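Local coordinates for protein RNA-dependent RNA polymerase (Taggert virus, PDB 6DX3) that probably removes ubiquitin from modified proteins through a viral ovarian tumour (OTU) domain that acts as a cysteine protease, at residues N39-S44 with L103-F108; C47-E52 with A112-Y117; E67-F72 with G88-I93. All blocks are in the same frame, centred on the assembly; numbering follows the deposited sequence.

Helix 102-112 ties the three contacts together. In contact 1 it packs on helix 40-49, whose first residue, Cys40, is probably the nucleophile, as in OTU proteases; the Cys40 side chain touches His150 of strand 150-156, probably the catalytic histidine. Contact 2, centred about 10 Å from contact 1, joins the far end of helix 40-49 to the chain leaving helix 102-112; Phe108 CZ reaches Met49 CG at 3.7 Å. Contact 3 (helices 57-72 and 86-93) is centred about 12 Å from contact 1 and linked to it by a probable hydrogen bond between Tyr89 OH and Glu104 OE1 (2.5 Å). Contacts 2 and 3 do not touch, with centres about 20 Å and nearest atoms about 6 Å apart.

Contact 1. Residues N39-S44 with L103-F108; sequences NCLYHS and LEVNFF
Leu41 and Val105 form the apolar half of this buried helix-helix contact, in which the short helical segments run 11.2 Å apart at a crossing angle of -34°. Leu41 CD1 lies 3.6 Å from Val105 CG2, and Leu41 CD2 flanks the same methyl, so both branches of the leucine fork meet one branch of the valine. With CG anti to the backbone N (chi1 174°), the leucine is directed towards helix 102-112. The Leu41 and Glu104 side chains cross at about a right angle, with Leu41 CD2 4.0 Å from Glu104 CB.

The second group is a tyrosine hydroxyl against an aliphatic stem. Tyr42 OH rests 3.5 Å from Glu104 CG, and the phenol plane is turned 48° from the carboxylate, with Glu104 CB placed obliquely to the ring. No hydrogen bond joins the two helices here: a bend at chi2 carries the carboxylate of Glu104 away.

The chemistry is divided along one residue: Glu104 offers its methylenes to the helix that begins with Cys40, probably the nucleophile, while its carboxylate oxygens are satisfied by Tyr89 of helix 86-93, through OE1, and by Ser101 just before its own helix, through OE2.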
loop_
_atom_site.group_PDB
_atom_site.type_symbol
_atom_site.label_atom_id
_atom_site.label_comp_id
_atom_site.label_asym_id
_atom_site.label_seq_id
_atom_site.Cartn_x
_atom_site.Cartn_y
_atom_site.Cartn_z
ATOM N N ASN A 39 -6.765 -8.625 6.797
ATOM C CA ASN A 39 -6.211 -7.357 7.260
ATOM C C ASN A 39 -4.789 -7.125 6.761
ATOM O O ASN A 39 -4.150 -6.149 7.172
ATOM C CB ASN A 39 -6.238 -7.297 8.791
ATOM C CG ASN A 39 -7.630 -7.491 9.366
ATOM O OD1 ASN A 39 -8.600 -6.889 8.905
ATOM N ND2 ASN A 39 -7.733 -8.339 10.383
ATOM N N CYS A 40 -4.296 -7.988 5.867
ATOM C CA CYS A 40 -2.880 -8.000 5.507
ATOM C C CYS A 40 -2.409 -6.681 4.901
ATOM O O CYS A 40 -1.243 -6.308 5.076
ATOM C CB CYS A 40 -2.611 -9.146 4.534
ATOM S SG CYS A 40 -3.665 -9.068 3.077
ATOM N N LEU A 41 -3.273 -5.974 4.169
ATOM C CA LEU A 41 -2.870 -4.664 3.660
ATOM C C LEU A 41 -2.536 -3.722 4.809
ATOM O O LEU A 41 -1.497 -3.051 4.797
ATOM C CB LEU A 41 -3.961 -4.059 2.777
ATOM C CG LEU A 41 -3.633 -2.623 2.348
ATOM C CD1 LEU A 41 -2.451 -2.601 1.382
ATOM C CD2 LEU A 41 -4.831 -1.914 1.743
ATOM N N TYR A 42 -3.403 -3.678 5.825
ATOM C CA TYR A 42 -3.192 -2.776 6.953
ATOM C C TYR A 42 -2.028 -3.224 7.826
ATOM O O TYR A 42 -1.324 -2.381 8.391
ATOM C CB TYR A 42 -4.480 -2.664 7.767
ATOM C CG TYR A 42 -5.668 -2.283 6.915
ATOM C CD1 TYR A 42 -5.727 -1.039 6.299
ATOM C CD2 TYR A 42 -6.720 -3.166 6.711
ATOM C CE1 TYR A 42 -6.803 -0.680 5.510
ATOM C CE2 TYR A 42 -7.806 -2.814 5.922
ATOM C CZ TYR A 42 -7.838 -1.568 5.323
ATOM O OH TYR A 42 -8.906 -1.202 4.538
ATOM N N HIS A 43 -1.813 -4.536 7.954
ATOM C CA HIS A 43 -0.617 -5.040 8.625
ATOM C C HIS A 43 0.644 -4.524 7.941
ATOM O O HIS A 43 1.557 -4.011 8.598
ATOM C CB HIS A 43 -0.616 -6.571 8.624
ATOM C CG HIS A 43 -1.532 -7.189 9.634
ATOM N ND1 HIS A 43 -1.324 -7.082 10.994
ATOM C CD2 HIS A 43 -2.644 -7.944 9.483
ATOM C CE1 HIS A 43 -2.275 -7.735 11.634
ATOM N NE2 HIS A 43 -3.090 -8.266 10.742
ATOM N N SER A 44 0.710 -4.662 6.613
ATOM C CA SER A 44 1.913 -4.283 5.880
ATOM C C SER A 44 2.128 -2.777 5.881
ATOM O O SER A 44 3.275 -2.320 5.910
ATOM C CB SER A 44 1.838 -4.812 4.447
ATOM O OG SER A 44 0.582 -4.510 3.869
ATOM N N LEU A 103 -7.000 1.583 -3.330
ATOM C CA LEU A 103 -7.695 2.818 -2.976
ATOM C C LEU A 103 -7.506 3.160 -1.504
ATOM O O LEU A 103 -7.438 4.342 -1.150
ATOM C CB LEU A 103 -9.182 2.706 -3.311
ATOM C CG LEU A 103 -10.052 3.897 -2.895
ATOM C CD1 LEU A 103 -9.525 5.191 -3.502
ATOM C CD2 LEU A 103 -11.501 3.667 -3.297
ATOM N N GLU A 104 -7.421 2.150 -0.638
ATOM C CA GLU A 104 -7.142 2.410 0.771
ATOM C C GLU A 104 -5.707 2.876 0.972
ATOM O O GLU A 104 -5.441 3.697 1.860
ATOM C CB GLU A 104 -7.422 1.158 1.604
ATOM C CG GLU A 104 -8.901 0.788 1.715
ATOM C CD GLU A 104 -9.484 0.280 0.406
ATOM O OE1 GLU A 104 -10.139 1.073 -0.302
ATOM O OE2 GLU A 104 -9.280 -0.906 0.083
ATOM N N VAL A 105 -4.771 2.364 0.169
ATOM C CA VAL A 105 -3.420 2.918 0.170
ATOM C C VAL A 105 -3.455 4.369 -0.284
ATOM O O VAL A 105 -2.776 5.233 0.285
ATOM C CB VAL A 105 -2.489 2.078 -0.722
ATOM C CG1 VAL A 105 -1.118 2.725 -0.789
ATOM C CG2 VAL A 105 -2.397 0.651 -0.223
ATOM N N ASN A 106 -4.241 4.654 -1.326
ATOM C CA ASN A 106 -4.405 6.018 -1.814
ATOM C C ASN A 106 -4.792 6.961 -0.682
ATOM O O ASN A 106 -4.146 7.994 -0.468
ATOM C CB ASN A 106 -5.461 6.034 -2.926
ATOM C CG ASN A 106 -5.449 7.316 -3.740
ATOM O OD1 ASN A 106 -5.183 8.401 -3.219
ATOM N ND2 ASN A 106 -5.753 7.197 -5.030
ATOM N N PHE A 107 -5.832 6.604 0.075
ATOM C CA PHE A 107 -6.309 7.483 1.140
ATOM C C PHE A 107 -5.293 7.608 2.268
ATOM O O PHE A 107 -5.083 8.704 2.799
ATOM C CB PHE A 107 -7.650 6.977 1.671
ATOM C CG PHE A 107 -8.816 7.344 0.800
ATOM C CD1 PHE A 107 -8.933 8.624 0.284
ATOM C CD2 PHE A 107 -9.787 6.405 0.486
ATOM C CE1 PHE A 107 -10.002 8.967 -0.524
ATOM C CE2 PHE A 107 -10.860 6.742 -0.323
ATOM C CZ PHE A 107 -10.968 8.022 -0.828
ATOM N N PHE A 108 -4.652 6.501 2.655
ATOM C CA PHE A 108 -3.687 6.569 3.750
ATOM C C PHE A 108 -2.480 7.420 3.376
ATOM O O PHE A 108 -1.973 8.186 4.205
ATOM C CB PHE A 108 -3.241 5.166 4.156
ATOM C CG PHE A 108 -2.205 5.156 5.245
ATOM C CD1 PHE A 108 -2.564 5.385 6.564
ATOM C CD2 PHE A 108 -0.870 4.922 4.950
ATOM C CE1 PHE A 108 -1.612 5.380 7.567
ATOM C CE2 PHE A 108 0.086 4.916 5.951
ATOM C CZ PHE A 108 -0.284 5.142 7.259
#

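Contact 2. Residues C47-E52 with A112-Y117; sequences CGMIEE and AKVTVY
This is a small, purely apolar contact at the surface of the OTU domain, in which Met49, near the end of helix 40-49, bridges across to the chain passing from helix 102-112 into strand 116-121. One methionine carries its whole side. The sulfur, Met49 SD, lies 4.1 Å from Val114 CG1, and the terminal methyl, Met49 CE, stands 4.2 Å from Ala112 CB. These are ordinary van der Waals distances, with no hydrogen bond between the segments.

Successive bends at chi2 (-76°) and chi3 (-63°) curl the methionine, which lets its last two atoms address two different residues. Met49 and Val114 run past each other in opposite senses. On the valine, CG1 occupies the position between the backbone N and the carbonyl carbon, and this is the methyl that meets the sulfur.

Lys113, between the two partners, adopts a left-handed backbone conformation with positive phi. It turns the chain out of helix 102-112, yet Ala112 and Val114 on its two sides both direct their side chains at Met49.

Phe108 of helix 102-112 and Ile142 of strand 142-147 each touch both Met49 and Val114, so the methionine packs between helix 102-112 and strand 142-147, beside its own helix 40-49. Farther along, Val116 enters the sheet through backbone hydrogen bonding with Tyr133 of strand 126-133.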
loop_
_atom_site.group_PDB
_atom_site.type_symbol
_atom_site.label_atom_id
_atom_site.label_comp_id
_atom_site.label_asym_id
_atom_site.label_seq_id
_atom_site.Cartn_x
_atom_site.Cartn_y
_atom_site.Cartn_z
ATOM N N CYS A 47 3.523 -2.057 9.180
ATOM C CA CYS A 47 4.917 -2.482 9.236
ATOM C C CYS A 47 5.851 -1.392 8.733
ATOM O O CYS A 47 6.990 -1.282 9.202
ATOM C CB CYS A 47 5.105 -3.765 8.423
ATOM S SG CYS A 47 6.700 -4.581 8.655
ATOM N N GLY A 48 5.390 -0.575 7.786
ATOM C CA GLY A 48 6.191 0.529 7.297
ATOM C C GLY A 48 6.136 1.790 8.130
ATOM O O GLY A 48 6.984 2.668 7.949
ATOM N N MET A 49 5.163 1.901 9.035
ATOM C CA MET A 49 4.970 3.100 9.838
ATOM C C MET A 49 5.361 2.939 11.299
ATOM O O MET A 49 5.691 3.936 11.946
ATOM C CB MET A 49 3.506 3.552 9.780
ATOM C CG MET A 49 3.015 3.946 8.396
ATOM S SD MET A 49 3.612 5.561 7.865
ATOM C CE MET A 49 2.847 6.625 9.081
ATOM N N ILE A 50 5.323 1.725 11.843
ATOM C CA ILE A 50 5.581 1.485 13.261
ATOM C C ILE A 50 6.735 0.498 13.383
ATOM O O ILE A 50 6.650 -0.633 12.888
ATOM C CB ILE A 50 4.331 0.963 13.990
ATOM C CG1 ILE A 50 3.126 1.864 13.701
ATOM C CG2 ILE A 50 4.585 0.881 15.486
ATOM C CD1 ILE A 50 1.826 1.358 14.305
ATOM N N GLU A 51 7.813 0.927 14.044
ATOM C CA GLU A 51 8.956 0.040 14.245
ATOM C C GLU A 51 8.618 -1.083 15.219
ATOM O O GLU A 51 8.989 -2.240 14.993
ATOM C CB GLU A 51 10.162 0.843 14.733
ATOM C CG GLU A 51 11.457 0.045 14.841
ATOM C CD GLU A 51 11.974 -0.433 13.493
ATOM O OE1 GLU A 51 12.537 -1.547 13.438
ATOM O OE2 GLU A 51 11.817 0.300 12.491
ATOM N N GLU A 52 7.913 -0.767 16.306
ATOM C CA GLU A 52 7.453 -1.785 17.252
ATOM C C GLU A 52 6.039 -2.248 16.892
ATOM O O GLU A 52 5.076 -2.054 17.635
ATOM C CB GLU A 52 7.515 -1.252 18.679
ATOM C CG GLU A 52 8.903 -0.824 19.117
ATOM C CD GLU A 52 9.886 -1.976 19.136
ATOM O OE1 GLU A 52 9.892 -2.737 20.127
ATOM O OE2 GLU A 52 10.650 -2.123 18.157
ATOM N N ALA A 112 -1.422 10.374 5.770
ATOM C CA ALA A 112 -0.141 10.312 6.461
ATOM C C ALA A 112 0.964 11.088 5.758
ATOM O O ALA A 112 2.046 11.239 6.335
ATOM C CB ALA A 112 0.292 8.854 6.630
ATOM N N LYS A 113 0.727 11.579 4.543
ATOM C CA LYS A 113 1.746 12.283 3.766
ATOM C C LYS A 113 3.021 11.445 3.667
ATOM O O LYS A 113 4.125 11.896 3.985
ATOM C CB LYS A 113 2.037 13.663 4.358
ATOM C CG LYS A 113 0.978 14.708 4.044
ATOM C CD LYS A 113 1.121 15.926 4.935
ATOM C CE LYS A 113 -0.022 16.017 5.930
ATOM N NZ LYS A 113 -0.188 14.744 6.686
ATOM N N VAL A 114 2.850 10.197 3.244
ATOM C CA VAL A 114 3.949 9.262 3.047
ATOM C C VAL A 114 3.741 8.576 1.706
ATOM O O VAL A 114 2.602 8.313 1.305
ATOM C CB VAL A 114 4.038 8.230 4.195
ATOM C CG1 VAL A 114 2.768 7.390 4.267
ATOM C CG2 VAL A 114 5.264 7.337 4.028
ATOM N N THR A 115 4.835 8.305 1.006
ATOM C CA THR A 115 4.772 7.659 -0.296
ATOM C C THR A 115 4.754 6.147 -0.119
ATOM O O THR A 115 5.467 5.600 0.727
ATOM C CB THR A 115 5.959 8.084 -1.162
ATOM O OG1 THR A 115 5.929 9.505 -1.351
ATOM C CG2 THR A 115 5.909 7.402 -2.518
ATOM N N VAL A 116 3.915 5.477 -0.908
ATOM C CA VAL A 116 3.776 4.026 -0.856
ATOM C C VAL A 116 3.959 3.460 -2.255
ATOM O O VAL A 116 3.288 3.894 -3.199
ATOM C CB VAL A 116 2.413 3.595 -0.281
ATOM C CG1 VAL A 116 2.306 2.075 -0.273
ATOM C CG2 VAL A 116 2.223 4.152 1.125
ATOM N N TYR A 117 4.867 2.498 -2.386
ATOM C CA TYR A 117 5.023 1.708 -3.599
ATOM C C TYR A 117 4.284 0.391 -3.410
ATOM O O TYR A 117 4.431 -0.259 -2.369
ATOM C CB TYR A 117 6.497 1.428 -3.901
ATOM C CG TYR A 117 7.326 2.620 -4.336
ATOM C CD1 TYR A 117 8.067 2.575 -5.509
ATOM C CD2 TYR A 117 7.392 3.774 -3.565
ATOM C CE1 TYR A 117 8.835 3.649 -5.910
ATOM C CE2 TYR A 117 8.156 4.854 -3.958
ATOM C CZ TYR A 117 8.876 4.785 -5.132
ATOM O OH TYR A 117 9.642 5.856 -5.533
#

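Contact 3. Residues E67-F72 with G88-I93; sequences EAAGLF and GYLARI
Ala69 CB is the side-chain atom of helix 57-72 that meets helix 86-93, touching two consecutive residues. Tyr89 presents the rim of its ring: CE2 lies 3.7 Å from Ala69 CB, which approaches at the edge and near the ring plane, not over a face. Leu90 supplies the other partner with one methyl, CD2, 3.9 Å from Ala69 CB. Leu90 CD2 and Tyr89 CE2 are themselves 4.2 Å apart, so the alanine methyl closes a compact apolar triangle. The nearest CA atoms, those of Ala69 and Leu90, are 8.0 Å apart, a modest spacing allowed by the small alanine.

The two partners set out from adjacent positions on one helix. Tyr89 has CG anti to the backbone N (chi1 165°), whereas Leu90 has CG beside it (chi1 -65°), and the ring and the isobutyl group end side by side against the same methyl.

A second shell surrounds the tyrosine. One turn later, Ile93 CG1 sits 4.1 Å above one face of the Tyr89 ring, offset towards the rim, while the Trp73 ring meets it with planes at about 45°. Leu103 of helix 102-112 also touches the ring. Arg66 of helix 57-72 packs on Leu90, and Val65 of the same helix touches Ile93.

Across the two helices the contact is wholly apolar, whereas the polar end of Tyr89 turns to a third helix. The ring edge that meets Ala69 is probably steadied by the hydroxyl's likely hydrogen bond to Glu104 of helix 102-112, and Tyr89 thus touches both helix 57-72 and helix 102-112.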
loop_
_atom_site.group_PDB
_atom_site.type_symbol
_atom_site.label_atom_id
_atom_site.label_comp_id
_atom_site.label_asym_id
_atom_site.label_seq_id
_atom_site.Cartn_x
_atom_site.Cartn_y
_atom_site.Cartn_z
ATOM N N GLU A 67 -11.119 7.865 8.185
ATOM C CA GLU A 67 -11.147 9.322 8.245
ATOM C C GLU A 67 -10.503 9.940 7.009
ATOM O O GLU A 67 -10.946 10.999 6.549
ATOM C CB GLU A 67 -10.459 9.817 9.518
ATOM C CG GLU A 67 -11.279 9.591 10.784
ATOM C CD GLU A 67 -10.504 9.878 12.054
ATOM O OE1 GLU A 67 -10.006 11.014 12.210
ATOM O OE2 GLU A 67 -10.392 8.963 12.898
ATOM N N ALA A 68 -9.470 9.296 6.460
ATOM C CA ALA A 68 -8.877 9.782 5.218
ATOM C C ALA A 68 -9.882 9.735 4.075
ATOM O O ALA A 68 -9.920 10.639 3.233
ATOM C CB ALA A 68 -7.634 8.965 4.869
ATOM N N ALA A 69 -10.703 8.680 4.027
ATOM C CA ALA A 69 -11.743 8.593 3.007
ATOM C C ALA A 69 -12.751 9.726 3.146
ATOM O O ALA A 69 -13.139 10.348 2.150
ATOM C CB ALA A 69 -12.450 7.239 3.095
ATOM N N GLY A 70 -13.180 10.017 4.373
ATOM C CA GLY A 70 -14.121 11.103 4.582
ATOM C C GLY A 70 -13.552 12.469 4.251
ATOM O O GLY A 70 -14.303 13.386 3.904
ATOM N N LEU A 71 -12.229 12.626 4.348
ATOM C CA LEU A 71 -11.609 13.921 4.083
ATOM C C LEU A 71 -11.361 14.147 2.597
ATOM O O LEU A 71 -11.465 15.280 2.112
ATOM C CB LEU A 71 -10.288 14.038 4.845
ATOM C CG LEU A 71 -10.290 14.241 6.364
ATOM C CD1 LEU A 71 -8.927 13.885 6.930
ATOM C CD2 LEU A 71 -10.649 15.670 6.721
ATOM N N PHE A 72 -11.027 13.089 1.857
ATOM C CA PHE A 72 -10.486 13.231 0.511
ATOM C C PHE A 72 -11.339 12.558 -0.558
ATOM O O PHE A 72 -10.907 12.487 -1.715
ATOM C CB PHE A 72 -9.061 12.668 0.453
ATOM C CG PHE A 72 -8.087 13.371 1.363
ATOM C CD1 PHE A 72 -7.620 14.640 1.053
ATOM C CD2 PHE A 72 -7.625 12.757 2.514
ATOM C CE1 PHE A 72 -6.720 15.284 1.877
ATOM C CE2 PHE A 72 -6.727 13.396 3.346
ATOM C CZ PHE A 72 -6.273 14.663 3.028
ATOM N N GLY A 88 -21.487 3.851 1.239
ATOM C CA GLY A 88 -21.402 2.442 0.903
ATOM C C GLY A 88 -19.980 1.920 0.897
ATOM O O GLY A 88 -19.741 0.753 1.221
ATOM N N TYR A 89 -19.020 2.771 0.533
ATOM C CA TYR A 89 -17.618 2.368 0.555
ATOM C C TYR A 89 -17.160 2.072 1.977
ATOM O O TYR A 89 -16.533 1.038 2.236
ATOM C CB TYR A 89 -16.758 3.458 -0.084
ATOM C CG TYR A 89 -15.273 3.339 0.175
ATOM C CD1 TYR A 89 -14.483 2.476 -0.575
ATOM C CD2 TYR A 89 -14.655 4.108 1.156
ATOM C CE1 TYR A 89 -13.125 2.373 -0.348
ATOM C CE2 TYR A 89 -13.296 4.012 1.392
ATOM C CZ TYR A 89 -12.536 3.145 0.638
ATOM O OH TYR A 89 -11.181 3.047 0.868
ATOM N N LEU A 90 -17.477 2.969 2.916
ATOM C CA LEU A 90 -17.076 2.763 4.304
ATOM C C LEU A 90 -17.763 1.545 4.904
ATOM O O LEU A 90 -17.161 0.813 5.698
ATOM C CB LEU A 90 -17.384 4.014 5.133
ATOM C CG LEU A 90 -16.607 5.290 4.790
ATOM C CD1 LEU A 90 -17.109 6.467 5.616
ATOM C CD2 LEU A 90 -15.107 5.090 4.988
ATOM N N ALA A 91 -19.026 1.307 4.537
ATOM C CA ALA A 91 -19.741 0.155 5.076
ATOM C C ALA A 91 -19.084 -1.159 4.668
ATOM O O ALA A 91 -19.199 -2.160 5.385
ATOM C CB ALA A 91 -21.203 0.182 4.628
ATOM N N ARG A 92 -18.390 -1.174 3.529
ATOM C CA ARG A 92 -17.698 -2.375 3.080
ATOM C C ARG A 92 -16.314 -2.514 3.705
ATOM O O ARG A 92 -16.005 -3.550 4.298
ATOM C CB ARG A 92 -17.579 -2.382 1.554
ATOM C CG ARG A 92 -16.663 -3.474 1.030
ATOM C CD ARG A 92 -16.642 -3.519 -0.491
ATOM N NE ARG A 92 -16.123 -2.285 -1.072
ATOM C CZ ARG A 92 -14.830 -2.020 -1.221
ATOM N NH1 ARG A 92 -13.921 -2.901 -0.826
ATOM N NH2 ARG A 92 -14.444 -0.874 -1.766
ATOM N N ILE A 93 -15.472 -1.485 3.578
ATOM C CA ILE A 93 -14.085 -1.617 4.010
ATOM C C ILE A 93 -13.958 -1.669 5.526
ATOM O O ILE A 93 -12.943 -2.153 6.038
ATOM C CB ILE A 93 -13.223 -0.479 3.435
ATOM C CG1 ILE A 93 -13.641 0.869 4.025
ATOM C CG2 ILE A 93 -13.313 -0.464 1.917
ATOM C CD1 ILE A 93 -12.519 1.889 4.066
#